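Local structure of uncharacterized protein (Burkholderia pseudomallei K96243, 3WX6) at residues Arg79-Glu84 with Lys112-His117. The protein is an Hcp protein of the type VI secretion system that forms hexameric rings and probably builds the secretion tube. Residues are numbered along the deposited sequence; the frame is centred on the assembly and turned at random.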
loop_
_atom_site.group_PDB
_atom_site.type_symbol
_atom_site.label_atom_id
_atom_site.label_comp_id
_atom_site.label_asym_id
_atom_site.label_seq_id
_atom_site.Cartn_x
_atom_site.Cartn_y
_atom_site.Cartn_z
ATOM N N ARG A 79 -8.999 -10.474 -32.846
ATOM C CA ARG A 79 -7.613 -10.897 -33.036
ATOM C C ARG A 79 -7.040 -10.308 -34.330
ATOM O O ARG A 79 -6.312 -10.983 -35.061
ATOM C CB ARG A 79 -7.513 -12.429 -33.054
ATOM C CG ARG A 79 -7.660 -13.087 -31.684
ATOM C CD ARG A 79 -7.407 -14.598 -31.722
ATOM N NE ARG A 79 -5.996 -14.912 -31.932
ATOM C CZ ARG A 79 -5.086 -14.945 -30.960
ATOM N NH1 ARG A 79 -5.436 -14.679 -29.707
ATOM N NH2 ARG A 79 -3.823 -15.241 -31.239
ATOM N N GLU A 80 -7.379 -9.049 -34.604
ATOM C CA GLU A 80 -6.881 -8.329 -35.778
ATOM C C GLU A 80 -5.419 -7.926 -35.608
ATOM O O GLU A 80 -5.050 -7.322 -34.597
ATOM C CB GLU A 80 -7.735 -7.075 -36.038
ATOM C CG GLU A 80 -7.246 -6.171 -37.169
ATOM C CD GLU A 80 -8.005 -4.847 -37.237
ATOM O OE1 GLU A 80 -7.695 -4.020 -38.121
ATOM O OE2 GLU A 80 -8.982 -4.670 -36.477
HETATM N N MSE A 81 -4.590 -8.252 -36.596
HETATM C CA MSE A 81 -3.177 -7.898 -36.535
HETATM C C MSE A 81 -2.977 -6.430 -36.876
HETATM O O MSE A 81 -3.592 -5.906 -37.806
HETATM C CB MSE A 81 -2.350 -8.770 -37.489
HETATM C CG MSE A 81 -1.075 -9.369 -36.884
HETATM SE SE MSE A 81 -1.433 -10.803 -35.613
HETATM C CE MSE A 81 0.386 -11.217 -35.054
HETATM N N MSE A 82 -2.119 -5.767 -36.114
HETATM C CA MSE A 82 -1.694 -4.424 -36.457
HETATM C C MSE A 82 -0.728 -4.501 -37.624
HETATM O O MSE A 82 0.280 -5.207 -37.551
HETATM C CB MSE A 82 -1.030 -3.745 -35.263
HETATM C CG MSE A 82 -1.870 -3.709 -34.002
HETATM SE SE MSE A 82 -3.461 -2.611 -34.154
HETATM C CE MSE A 82 -4.706 -3.999 -34.710
ATOM N N GLU A 83 -1.029 -3.784 -38.701
ATOM C CA GLU A 83 -0.169 -3.809 -39.877
ATOM C C GLU A 83 1.035 -2.888 -39.709
ATOM O O GLU A 83 2.146 -3.233 -40.110
ATOM C CB GLU A 83 -0.965 -3.410 -41.125
ATOM C CG GLU A 83 -0.537 -4.123 -42.404
ATOM C CD GLU A 83 -1.390 -3.720 -43.595
ATOM O OE1 GLU A 83 -2.205 -2.786 -43.440
ATOM O OE2 GLU A 83 -1.258 -4.332 -44.679
ATOM N N GLU A 84 0.803 -1.712 -39.136
ATOM C CA GLU A 84 1.881 -0.846 -38.670
ATOM C C GLU A 84 1.697 -0.504 -37.190
ATOM O O GLU A 84 0.600 -0.163 -36.752
ATOM C CB GLU A 84 1.979 0.429 -39.520
ATOM C CG GLU A 84 2.989 1.440 -38.992
ATOM C CD GLU A 84 3.001 2.737 -39.777
ATOM O OE1 GLU A 84 2.024 3.010 -40.511
ATOM O OE2 GLU A 84 3.996 3.485 -39.660
ATOM N N LYS A 112 4.241 -8.043 -35.882
ATOM C CA LYS A 112 3.296 -9.047 -35.417
ATOM C C LYS A 112 2.595 -8.567 -34.157
ATOM O O LYS A 112 2.558 -9.270 -33.147
ATOM C CB LYS A 112 4.013 -10.374 -35.159
ATOM C CG LYS A 112 4.578 -11.023 -36.415
ATOM C CD LYS A 112 5.134 -12.396 -36.105
ATOM C CE LYS A 112 5.812 -13.007 -37.315
ATOM N NZ LYS A 112 6.628 -14.193 -36.933
ATOM N N VAL A 113 2.052 -7.356 -34.213
ATOM C CA VAL A 113 1.414 -6.770 -33.042
ATOM C C VAL A 113 -0.005 -7.276 -32.879
ATOM O O VAL A 113 -0.807 -7.243 -33.807
ATOM C CB VAL A 113 1.397 -5.236 -33.109
ATOM C CG1 VAL A 113 0.750 -4.654 -31.869
ATOM C CG2 VAL A 113 2.807 -4.723 -33.243
ATOM N N LEU A 114 -0.293 -7.768 -31.681
ATOM C CA LEU A 114 -1.609 -8.279 -31.333
ATOM C C LEU A 114 -2.034 -7.662 -30.021
ATOM O O LEU A 114 -1.279 -7.678 -29.047
ATOM C CB LEU A 114 -1.605 -9.808 -31.214
ATOM C CG LEU A 114 -2.965 -10.520 -31.158
ATOM C CD1 LEU A 114 -3.701 -10.479 -32.487
ATOM C CD2 LEU A 114 -2.804 -11.958 -30.676
ATOM N N ILE A 115 -3.254 -7.141 -29.988
ATOM C CA ILE A 115 -3.779 -6.577 -28.759
ATOM C C ILE A 115 -4.161 -7.740 -27.861
ATOM O O ILE A 115 -4.885 -8.644 -28.282
ATOM C CB ILE A 115 -4.990 -5.652 -29.018
ATOM C CG1 ILE A 115 -4.642 -4.622 -30.098
ATOM C CG2 ILE A 115 -5.397 -4.930 -27.752
ATOM C CD1 ILE A 115 -5.749 -3.625 -30.387
ATOM N N THR A 116 -3.655 -7.733 -26.633
ATOM C CA THR A 116 -3.874 -8.859 -25.737
ATOM C C THR A 116 -4.709 -8.487 -24.524
ATOM O O THR A 116 -5.300 -9.360 -23.892
ATOM C CB THR A 116 -2.545 -9.458 -25.256
ATOM O OG1 THR A 116 -1.620 -8.409 -24.935
ATOM C CG2 THR A 116 -1.955 -10.354 -26.344
ATOM N N HIS A 117 -4.761 -7.201 -24.194
ATOM C CA HIS A 117 -5.549 -6.773 -23.046
ATOM C C HIS A 117 -5.968 -5.305 -23.119
ATOM O O HIS A 117 -5.291 -4.486 -23.736
ATOM C CB HIS A 117 -4.771 -7.013 -21.760
ATOM C CG HIS A 117 -5.647 -7.150 -20.550
ATOM N ND1 HIS A 117 -6.187 -8.350 -20.169
ATOM C CD2 HIS A 117 -6.073 -6.230 -19.655
ATOM C CE1 HIS A 117 -6.912 -8.173 -19.071
ATOM N NE2 HIS A 117 -6.859 -6.899 -18.743
#
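Met-81, modelled as selenomethionine, reaches past Leu-114 CD1 to the backbone of Lys-112. Its CB stands 4.3 Å from the carbonyl O of Val-113, its CG closes to 3.7 Å from that oxygen, and a bend at chi2 (72°) then brings SE to 3.9 Å from CD1 of Leu-114, the two side chains crossing at about a right angle. The chain continues extended, and at its tip CE of Met-81 comes to 3.5 Å from the carbonyl O of Lys-112 and also touches CB of that residue, whose chain leads away from the contact. The neighbouring residue supplies the one hydrogen bond between the segments: N of Met-82 donates to O of Val-113 at 3.0 Å, nearly straight (171°) and in the carbonyl plane. Beside this bond, CG of Met-82, likewise selenomethionine, packs 3.5 Å from CG1 of Val-113, while its bent chain sends CE toward Ile-115 CD1. Leu-114, with CG anti to its backbone N (chi1 -167°), divides its two methyls. CD1 lies against the carbonyl group of Arg-79, and CD2 sits over one face of the Arg-79 guanidinium, 3.5 Å from NH2. Arg-79 NH1 and NH2 donate hydrogen bonds to the carbonyl oxygens of Pro-42 and Ala-43, respectively, of the second subunit, so Leu-114 backs a group engaged in the contact between subunits. Glu-80 OE1 accepts hydrogen bonds from the backbone N-H groups of Thr-13 and Gln-14. The contact thus joins the two sheets of the Hcp β-barrel fold where the chain leaves helix 69-78 at Arg-79 and loops into strand 82-87: Ala-75 of that helix packs on Met-82 and Ile-115, Val-9 of strand 8-11 touches Met-82, and Phe-146 of strand 142-148 lies against Val-113 and Ile-115.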